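Local coordinates for protein origin of replication complex subunit 1B (Arabidopsis thaliana, PDB 5HH7) that serves as a subunit of the plant origin recognition complex, which binds replication origins, and reads the unmodified histone H3 tail through its BAH-PHD cassette, at residues E160-R165 and Y215-H220; E124-G129 and R172-T177. All blocks are in the same frame, centred on the assembly; numbering follows the deposited sequence.

Contact 1: E160-R165 and Y215-H220; sequences ETVSGR and YEYDVH
Thr161 lays its methyl over one face of the Tyr217 ring, joining a loop of the BAH domain to the end of strand 210-218. This is a CH-pi contact. Thr161 CG2 lies 4.0 Å from the centroid of the Tyr217 ring, 25° off the ring normal. Thr161 CG2 is shifted toward the rim and comes nearest to Tyr217 CE2, at 3.7 Å. Thr161 CB also sits beside the phenol end, 3.8 Å from Tyr217 OH. The two side chains cross at a slant. Tyr217 CG stands anti to its own backbone N (chi1 177°), which carries the ring out from the strand to the loop. The backbone N of Val219 approaches the opposite face, also near the rim.

The phenol end meets the loop through water. Water 1, in the ring plane at its edge, and water 2 both bond to Tyr217 OH. They accept from successive amides, Val162 N and Ser163 N. Two bridges therefore tie one hydroxyl to the turn of the loop.

Further out, Met156 of strand 148-156 touches both Thr161 and Tyr217, and Phe224 meets the tyrosine ring. The hydroxyl of Thr161 faces its own loop, where it is hydrogen-bonded to Pro158 O. OG1 lies between the backbone N and the carbonyl carbon. Thr161 OG1 also accepts from Gly164 N at 3.0 Å, a bent bond with an N-H...O angle of 135°, which makes an ST motif.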
ATOM      1  N   GLU A 160       7.868  -4.359 -11.337  1.00 19.73           N
ATOM      2  CA  GLU A 160       7.207  -4.138 -12.620  1.00 20.61           C
ATOM      3  C   GLU A 160       7.901  -3.110 -13.510  1.00 24.91           C
ATOM      4  O   GLU A 160       7.531  -2.943 -14.675  1.00 25.68           O
ATOM      5  CB  GLU A 160       5.729  -3.795 -12.414  1.00 23.29           C
ATOM      6  CG  GLU A 160       4.919  -4.985 -11.904  1.00 26.71           C
ATOM      7  CD  GLU A 160       3.432  -4.709 -11.852  1.00 34.58           C
ATOM      8  OE1 GLU A 160       3.042  -3.530 -11.958  1.00 31.70           O
ATOM      9  OE2 GLU A 160       2.656  -5.677 -11.708  1.00 41.17           O
ATOM     10  N   THR A 161       8.906  -2.425 -12.968  1.00 19.56           N
ATOM     11  CA  THR A 161       9.803  -1.639 -13.805  1.00 19.08           C
ATOM     12  C   THR A 161      10.703  -2.632 -14.528  1.00 21.27           C
ATOM     13  O   THR A 161      10.968  -3.719 -14.010  1.00 21.30           O
ATOM     14  CB  THR A 161      10.665  -0.665 -12.979  1.00 19.37           C
ATOM     15  OG1 THR A 161      11.637  -1.398 -12.220  1.00 20.79           O
ATOM     16  CG2 THR A 161       9.786   0.151 -12.028  1.00 19.76           C
ATOM     17  N   VAL A 162      11.169  -2.279 -15.719  1.00 21.74           N
ATOM     18  CA  VAL A 162      11.961  -3.225 -16.503  1.00 23.75           C
ATOM     19  C   VAL A 162      13.263  -3.633 -15.806  1.00 22.84           C
ATOM     20  O   VAL A 162      13.736  -4.754 -15.986  1.00 23.20           O
ATOM     21  CB  VAL A 162      12.248  -2.712 -17.932  1.00 22.60           C
ATOM     22  CG1 VAL A 162      10.944  -2.551 -18.702  1.00 22.73           C
ATOM     23  CG2 VAL A 162      13.026  -1.404 -17.891  1.00 21.31           C
ATOM     24  N   SER A 163      13.827  -2.737 -15.002  1.00 22.63           N
ATOM     25  CA  SER A 163      15.083  -3.030 -14.310  1.00 26.88           C
ATOM     26  C   SER A 163      14.879  -3.712 -12.960  1.00 23.15           C
ATOM     27  O   SER A 163      15.821  -4.259 -12.388  1.00 22.11           O
ATOM     28  CB  SER A 163      15.930  -1.768 -14.156  1.00 30.19           C
ATOM     29  OG  SER A 163      16.487  -1.393 -15.403  1.00 30.55           O
ATOM     30  N   GLY A 164      13.648  -3.674 -12.459  1.00 21.36           N
ATOM     31  CA  GLY A 164      13.271  -4.460 -11.298  1.00 23.16           C
ATOM     32  C   GLY A 164      13.705  -3.887  -9.962  1.00 21.80           C
ATOM     33  O   GLY A 164      14.216  -2.770  -9.882  1.00 22.76           O
ATOM     34  N   ARG A 165      13.489  -4.668  -8.908  1.00 22.08           N
ATOM     35  CA  ARG A 165      13.848  -4.263  -7.552  1.00 21.26           C
ATOM     36  C   ARG A 165      15.361  -4.138  -7.409  1.00 21.51           C
ATOM     37  O   ARG A 165      16.115  -4.955  -7.942  1.00 22.14           O
ATOM     38  CB  ARG A 165      13.302  -5.274  -6.536  1.00 23.09           C
ATOM     39  CG  ARG A 165      13.641  -4.968  -5.072  1.00 23.74           C
ATOM     40  CD  ARG A 165      12.800  -5.818  -4.119  1.00 23.80           C
ATOM     41  NE  ARG A 165      11.377  -5.575  -4.334  1.00 24.52           N
ATOM     42  CZ  ARG A 165      10.684  -4.601  -3.749  1.00 22.59           C
ATOM     43  NH1 ARG A 165      11.272  -3.784  -2.883  1.00 22.37           N
ATOM     44  NH2 ARG A 165       9.397  -4.449  -4.024  1.00 21.77           N
ATOM     45  N   TYR A 215       9.987   8.585  -5.175  1.00 21.78           N
ATOM     46  CA  TYR A 215      10.279   8.942  -6.561  1.00 24.49           C
ATOM     47  C   TYR A 215       9.103   8.876  -7.517  1.00 26.55           C
ATOM     48  O   TYR A 215       8.228   8.013  -7.412  1.00 23.26           O
ATOM     49  CB  TYR A 215      11.388   8.054  -7.134  1.00 22.54           C
ATOM     50  CG  TYR A 215      12.676   8.117  -6.361  1.00 23.61           C
ATOM     51  CD1 TYR A 215      13.593   9.139  -6.578  1.00 24.62           C
ATOM     52  CD2 TYR A 215      12.974   7.155  -5.405  1.00 22.37           C
ATOM     53  CE1 TYR A 215      14.776   9.195  -5.866  1.00 28.22           C
ATOM     54  CE2 TYR A 215      14.147   7.202  -4.690  1.00 25.47           C
ATOM     55  CZ  TYR A 215      15.046   8.219  -4.923  1.00 26.28           C
ATOM     56  OH  TYR A 215      16.217   8.259  -4.204  1.00 30.68           O
ATOM     57  N   GLU A 216       9.126   9.802  -8.465  1.00 22.45           N
ATOM     58  CA  GLU A 216       8.326   9.714  -9.666  1.00 24.11           C
ATOM     59  C   GLU A 216       9.121   8.899 -10.678  1.00 26.93           C
ATOM     60  O   GLU A 216      10.309   9.148 -10.888  1.00 28.16           O
ATOM     61  CB  GLU A 216       8.068  11.116 -10.213  1.00 27.13           C
ATOM     62  CG  GLU A 216       7.454  11.159 -11.595  1.00 30.43           C
ATOM     63  CD  GLU A 216       7.409  12.571 -12.146  1.00 39.41           C
ATOM     64  OE1 GLU A 216       6.756  13.433 -11.518  1.00 33.15           O
ATOM     65  OE2 GLU A 216       8.042  12.819 -13.194  1.00 39.51           O
ATOM     66  N   TYR A 217       8.472   7.918 -11.294  1.00 23.45           N
ATOM     67  CA  TYR A 217       9.129   7.085 -12.294  1.00 23.71           C
ATOM     68  C   TYR A 217       8.501   7.310 -13.657  1.00 23.92           C
ATOM     69  O   TYR A 217       7.329   7.001 -13.857  1.00 23.46           O
ATOM     70  CB  TYR A 217       9.011   5.608 -11.913  1.00 21.54           C
ATOM     71  CG  TYR A 217       9.591   4.638 -12.930  1.00 25.36           C
ATOM     72  CD1 TYR A 217      10.951   4.631 -13.217  1.00 21.52           C
ATOM     73  CD2 TYR A 217       8.779   3.715 -13.584  1.00 24.30           C
ATOM     74  CE1 TYR A 217      11.490   3.736 -14.134  1.00 25.16           C
ATOM     75  CE2 TYR A 217       9.310   2.816 -14.510  1.00 24.62           C
ATOM     76  CZ  TYR A 217      10.665   2.832 -14.777  1.00 26.10           C
ATOM     77  OH  TYR A 217      11.197   1.939 -15.688  1.00 24.44           O
ATOM     78  N   ASP A 218       9.265   7.859 -14.594  1.00 21.75           N
ATOM     79  CA  ASP A 218       8.759   7.987 -15.952  1.00 22.06           C
ATOM     80  C   ASP A 218       9.004   6.686 -16.690  1.00 23.96           C
ATOM     81  O   ASP A 218      10.147   6.316 -16.952  1.00 23.42           O
ATOM     82  CB  ASP A 218       9.405   9.148 -16.704  1.00 22.97           C
ATOM     83  CG  ASP A 218       8.689   9.449 -18.011  1.00 29.23           C
ATOM     84  OD1 ASP A 218       9.015   8.810 -19.036  1.00 29.35           O
ATOM     85  OD2 ASP A 218       7.783  10.308 -18.007  1.00 30.89           O
ATOM     86  N   VAL A 219       7.918   5.994 -17.015  1.00 25.72           N
ATOM     87  CA  VAL A 219       7.995   4.667 -17.606  1.00 24.12           C
ATOM     88  C   VAL A 219       8.632   4.686 -19.000  1.00 24.15           C
ATOM     89  O   VAL A 219       9.335   3.749 -19.378  1.00 24.75           O
ATOM     90  CB  VAL A 219       6.599   4.002 -17.646  1.00 30.62           C
ATOM     91  CG1 VAL A 219       6.669   2.622 -18.287  1.00 29.90           C
ATOM     92  CG2 VAL A 219       6.017   3.913 -16.230  1.00 26.44           C
ATOM     93  N   HIS A 220       8.399   5.756 -19.755  1.00 21.29           N
ATOM     94  CA  HIS A 220       8.966   5.876 -21.097  1.00 27.01           C
ATOM     95  C   HIS A 220      10.477   6.097 -21.077  1.00 30.82           C
ATOM     96  O   HIS A 220      11.220   5.457 -21.826  1.00 28.02           O
ATOM     97  CB  HIS A 220       8.293   7.010 -21.877  1.00 31.94           C
ATOM     98  CG  HIS A 220       6.913   6.683 -22.353  1.00 36.41           C
ATOM     99  ND1 HIS A 220       5.777   7.042 -21.657  1.00 36.73           N
ATOM    100  CD2 HIS A 220       6.483   6.027 -23.457  1.00 33.78           C
ATOM    101  CE1 HIS A 220       4.710   6.624 -22.313  1.00 41.02           C
ATOM    102  NE2 HIS A 220       5.111   6.005 -23.410  1.00 38.93           N
TER
HETATM  103  O   HOH W   1       9.758   0.314 -16.908  1.00 20.05           O
HETATM  104  O   HOH W   2      13.473   0.487 -14.981  1.00 24.70           O

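Contact 2: E124-G129 and R172-T177; sequences EKLLSG and RELYLT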
ATOM      1  N   GLU A 124      -0.762  -7.237   0.292  1.00 24.58           N
ATOM      2  CA  GLU A 124      -0.071  -8.392  -0.265  1.00 26.83           C
ATOM      3  C   GLU A 124      -0.370  -8.536  -1.759  1.00 28.73           C
ATOM      4  O   GLU A 124       0.528  -8.807  -2.558  1.00 27.94           O
ATOM      5  CB  GLU A 124      -0.467  -9.661   0.493  1.00 34.15           C
ATOM      6  CG  GLU A 124       0.358 -10.882   0.140  1.00 41.41           C
ATOM      7  CD  GLU A 124       0.023 -12.090   1.001  1.00 45.41           C
ATOM      8  OE1 GLU A 124      -0.704 -11.932   2.008  1.00 41.01           O
ATOM      9  OE2 GLU A 124       0.487 -13.198   0.664  1.00 48.66           O
ATOM     10  N   LYS A 125      -1.630  -8.332  -2.133  1.00 25.94           N
ATOM     11  CA  LYS A 125      -2.027  -8.409  -3.535  1.00 26.06           C
ATOM     12  C   LYS A 125      -1.354  -7.315  -4.362  1.00 26.93           C
ATOM     13  O   LYS A 125      -0.924  -7.556  -5.492  1.00 26.65           O
ATOM     14  CB  LYS A 125      -3.546  -8.306  -3.678  1.00 27.32           C
ATOM     15  CG  LYS A 125      -4.328  -9.462  -3.071  1.00 40.95           C
ATOM     16  CD  LYS A 125      -5.818  -9.282  -3.323  1.00 46.18           C
ATOM     17  CE  LYS A 125      -6.648 -10.190  -2.431  1.00 55.63           C
ATOM     18  NZ  LYS A 125      -8.111  -9.956  -2.598  1.00 57.02           N
ATOM     19  N   LEU A 126      -1.274  -6.114  -3.799  1.00 25.50           N
ATOM     20  CA  LEU A 126      -0.636  -4.998  -4.488  1.00 25.94           C
ATOM     21  C   LEU A 126       0.822  -5.313  -4.778  1.00 26.50           C
ATOM     22  O   LEU A 126       1.291  -5.171  -5.907  1.00 23.89           O
ATOM     23  CB  LEU A 126      -0.719  -3.719  -3.653  1.00 21.94           C
ATOM     24  CG  LEU A 126       0.043  -2.542  -4.265  1.00 26.58           C
ATOM     25  CD1 LEU A 126      -0.599  -2.120  -5.586  1.00 27.78           C
ATOM     26  CD2 LEU A 126       0.122  -1.368  -3.296  1.00 22.02           C
ATOM     27  N   LEU A 127       1.531  -5.766  -3.751  1.00 25.03           N
ATOM     28  CA  LEU A 127       2.965  -5.993  -3.857  1.00 24.14           C
ATOM     29  C   LEU A 127       3.316  -7.220  -4.694  1.00 25.21           C
ATOM     30  O   LEU A 127       4.475  -7.416  -5.063  1.00 26.67           O
ATOM     31  CB  LEU A 127       3.601  -6.074  -2.465  1.00 24.08           C
ATOM     32  CG  LEU A 127       3.458  -4.793  -1.635  1.00 25.05           C
ATOM     33  CD1 LEU A 127       4.108  -4.931  -0.252  1.00 23.22           C
ATOM     34  CD2 LEU A 127       4.035  -3.584  -2.383  1.00 25.26           C
ATOM     35  N   SER A 128       2.317  -8.041  -5.003  1.00 24.22           N
ATOM     36  CA  SER A 128       2.532  -9.180  -5.886  1.00 28.25           C
ATOM     37  C   SER A 128       2.014  -8.877  -7.290  1.00 31.48           C
ATOM     38  O   SER A 128       2.026  -9.740  -8.166  1.00 33.96           O
ATOM     39  CB  SER A 128       1.863 -10.439  -5.327  1.00 34.48           C
ATOM     40  OG  SER A 128       0.452 -10.317  -5.357  1.00 45.95           O
ATOM     41  N   GLY A 129       1.555  -7.644  -7.492  1.00 32.95           N
ATOM     42  CA  GLY A 129       1.075  -7.203  -8.791  1.00 34.74           C
ATOM     43  C   GLY A 129      -0.308  -7.709  -9.159  1.00 37.57           C
ATOM     44  O   GLY A 129      -0.649  -7.799 -10.341  1.00 36.75           O
ATOM     45  N   ARG A 172       7.974  -2.111   1.092  1.00 20.40           N
ATOM     46  CA  ARG A 172       6.732  -1.353   0.968  1.00 19.95           C
ATOM     47  C   ARG A 172       6.868  -0.131   0.060  1.00 25.17           C
ATOM     48  O   ARG A 172       6.052   0.793   0.124  1.00 21.68           O
ATOM     49  CB  ARG A 172       6.216  -0.935   2.349  1.00 20.21           C
ATOM     50  CG  ARG A 172       5.654  -2.090   3.168  1.00 23.80           C
ATOM     51  CD  ARG A 172       5.225  -1.639   4.558  1.00 20.49           C
ATOM     52  NE  ARG A 172       4.427  -2.659   5.233  1.00 22.21           N
ATOM     53  CZ  ARG A 172       3.113  -2.799   5.084  1.00 26.08           C
ATOM     54  NH1 ARG A 172       2.466  -3.755   5.742  1.00 24.15           N
ATOM     55  NH2 ARG A 172       2.443  -1.982   4.280  1.00 22.58           N
ATOM     56  N   GLU A 173       7.887  -0.131  -0.796  1.00 21.23           N
ATOM     57  CA  GLU A 173       8.156   1.033  -1.641  1.00 22.47           C
ATOM     58  C   GLU A 173       7.426   0.993  -2.983  1.00 19.81           C
ATOM     59  O   GLU A 173       7.385  -0.038  -3.650  1.00 19.65           O
ATOM     60  CB  GLU A 173       9.662   1.223  -1.865  1.00 18.63           C
ATOM     61  CG  GLU A 173      10.001   2.495  -2.647  1.00 18.84           C
ATOM     62  CD  GLU A 173      11.486   2.800  -2.671  1.00 20.56           C
ATOM     63  OE1 GLU A 173      12.285   1.930  -2.264  1.00 19.39           O
ATOM     64  OE2 GLU A 173      11.853   3.923  -3.086  1.00 21.18           O
ATOM     65  N   LEU A 174       6.846   2.132  -3.360  1.00 17.61           N
ATOM     66  CA  LEU A 174       6.187   2.293  -4.650  1.00 17.97           C
ATOM     67  C   LEU A 174       6.826   3.455  -5.398  1.00 21.57           C
ATOM     68  O   LEU A 174       7.407   4.350  -4.782  1.00 17.89           O
ATOM     69  CB  LEU A 174       4.703   2.610  -4.449  1.00 19.54           C
ATOM     70  CG  LEU A 174       3.886   1.623  -3.615  1.00 20.09           C
ATOM     71  CD1 LEU A 174       2.486   2.167  -3.369  1.00 21.11           C
ATOM     72  CD2 LEU A 174       3.835   0.262  -4.306  1.00 20.26           C
ATOM     73  N   TYR A 175       6.704   3.441  -6.722  1.00 20.00           N
ATOM     74  CA  TYR A 175       7.053   4.593  -7.545  1.00 20.41           C
ATOM     75  C   TYR A 175       5.772   5.194  -8.100  1.00 18.82           C
ATOM     76  O   TYR A 175       4.856   4.462  -8.469  1.00 20.91           O
ATOM     77  CB  TYR A 175       7.927   4.169  -8.723  1.00 18.70           C
ATOM     78  CG  TYR A 175       9.231   3.518  -8.339  1.00 19.46           C
ATOM     79  CD1 TYR A 175      10.032   4.055  -7.339  1.00 19.59           C
ATOM     80  CD2 TYR A 175       9.665   2.367  -8.984  1.00 19.97           C
ATOM     81  CE1 TYR A 175      11.234   3.456  -6.989  1.00 23.71           C
ATOM     82  CE2 TYR A 175      10.861   1.763  -8.642  1.00 22.77           C
ATOM     83  CZ  TYR A 175      11.641   2.311  -7.646  1.00 25.16           C
ATOM     84  OH  TYR A 175      12.833   1.708  -7.312  1.00 23.14           O
ATOM     85  N   LEU A 176       5.706   6.521  -8.161  1.00 21.12           N
ATOM     86  CA  LEU A 176       4.572   7.189  -8.789  1.00 18.43           C
ATOM     87  C   LEU A 176       4.873   7.435 -10.264  1.00 22.35           C
ATOM     88  O   LEU A 176       5.755   8.218 -10.602  1.00 24.01           O
ATOM     89  CB  LEU A 176       4.261   8.511  -8.087  1.00 17.87           C
ATOM     90  CG  LEU A 176       2.997   9.218  -8.590  1.00 21.79           C
ATOM     91  CD1 LEU A 176       1.807   8.274  -8.527  1.00 23.01           C
ATOM     92  CD2 LEU A 176       2.725  10.484  -7.783  1.00 29.41           C
ATOM     93  N   THR A 177       4.147   6.760 -11.148  1.00 19.66           N
ATOM     94  CA  THR A 177       4.440   6.870 -12.571  1.00 21.00           C
ATOM     95  C   THR A 177       3.822   8.119 -13.175  1.00 25.32           C
ATOM     96  O   THR A 177       3.081   8.851 -12.511  1.00 23.27           O
ATOM     97  CB  THR A 177       3.911   5.658 -13.354  1.00 24.18           C
ATOM     98  OG1 THR A 177       2.484   5.749 -13.466  1.00 25.90           O
ATOM     99  CG2 THR A 177       4.287   4.366 -12.654  1.00 23.50           C
TER
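Leu126 and Leu174 reach toward each other and meet tip to tip, Leu126 CD2 lying 4.2 Å from Leu174 CD2. The contact is purely apolar. It sets the last turn of helix 122-127 against the residues that lead into strand 175-184 of the BAH domain. Leu126 starts out pointing at the other segment. Its CG is anti to the backbone N (chi1 175°), and of its two methyls CD2 makes the contact.

Leu174 answers differently. Its first bond runs along the interface, and the methyl end then turns in toward the helix. Its CG is anti to the carbonyl carbon, beside the backbone N. Leu127 behaves in a similar way, and only the outer part of its side chain closes on the partner. Leu127 CD2 comes to 4.3 Å from Leu174 CD2. One methyl of Leu174 thus serves two consecutive leucines of the helix. Both distances are those of ordinary van der Waals packing.

Beyond these leucines the chain leaves helical geometry at Gly129 (phi 77°), in a Schellman motif. Gly129 N bonds to Leu126 O at 2.9 Å. Leu126 thus packs through its side chain and accepts this bond through its backbone O.

The side chain of Arg172 leaves its backbone away from the helix, and its guanidinium forms salt bridges with Glu66 and Asp208, both in regions that bind histone H3. Leu71 of the PHD finger touches Leu127, whose side chain is about 10 Å from that of the zinc ligand Cys70. Phe211 of strand 210-218 packs on both Leu126 and Leu174, while Tyr155 of strand 148-156 also covers Leu174, so Leu126 and Leu174 join the helix to strand 210-218, and Leu174 also to strand 148-156.

How the contacts relate
Contact 2 lies deep in the chain, its centre about 6 Å from the chain centre, and contact 1 farther out, at about 16 Å. Their centres are about 11 Å apart. Neighbouring parallel strands of one sheet join them: Tyr217 N to Leu176 O (2.8 Å) and Tyr215 O to Leu176 N (3.0 Å) are probable hydrogen bonds. Along the chain their segments alternate. Both central pairs are buried, but the chemistry differs with place. Contact 2 uses aliphatic methyls alone, at the side of the BAH domain near the PHD finger. Contact 1 has an aromatic ring that ends in a hydroxyl bonded to waters beside the exposed residues Val162 and Ser163.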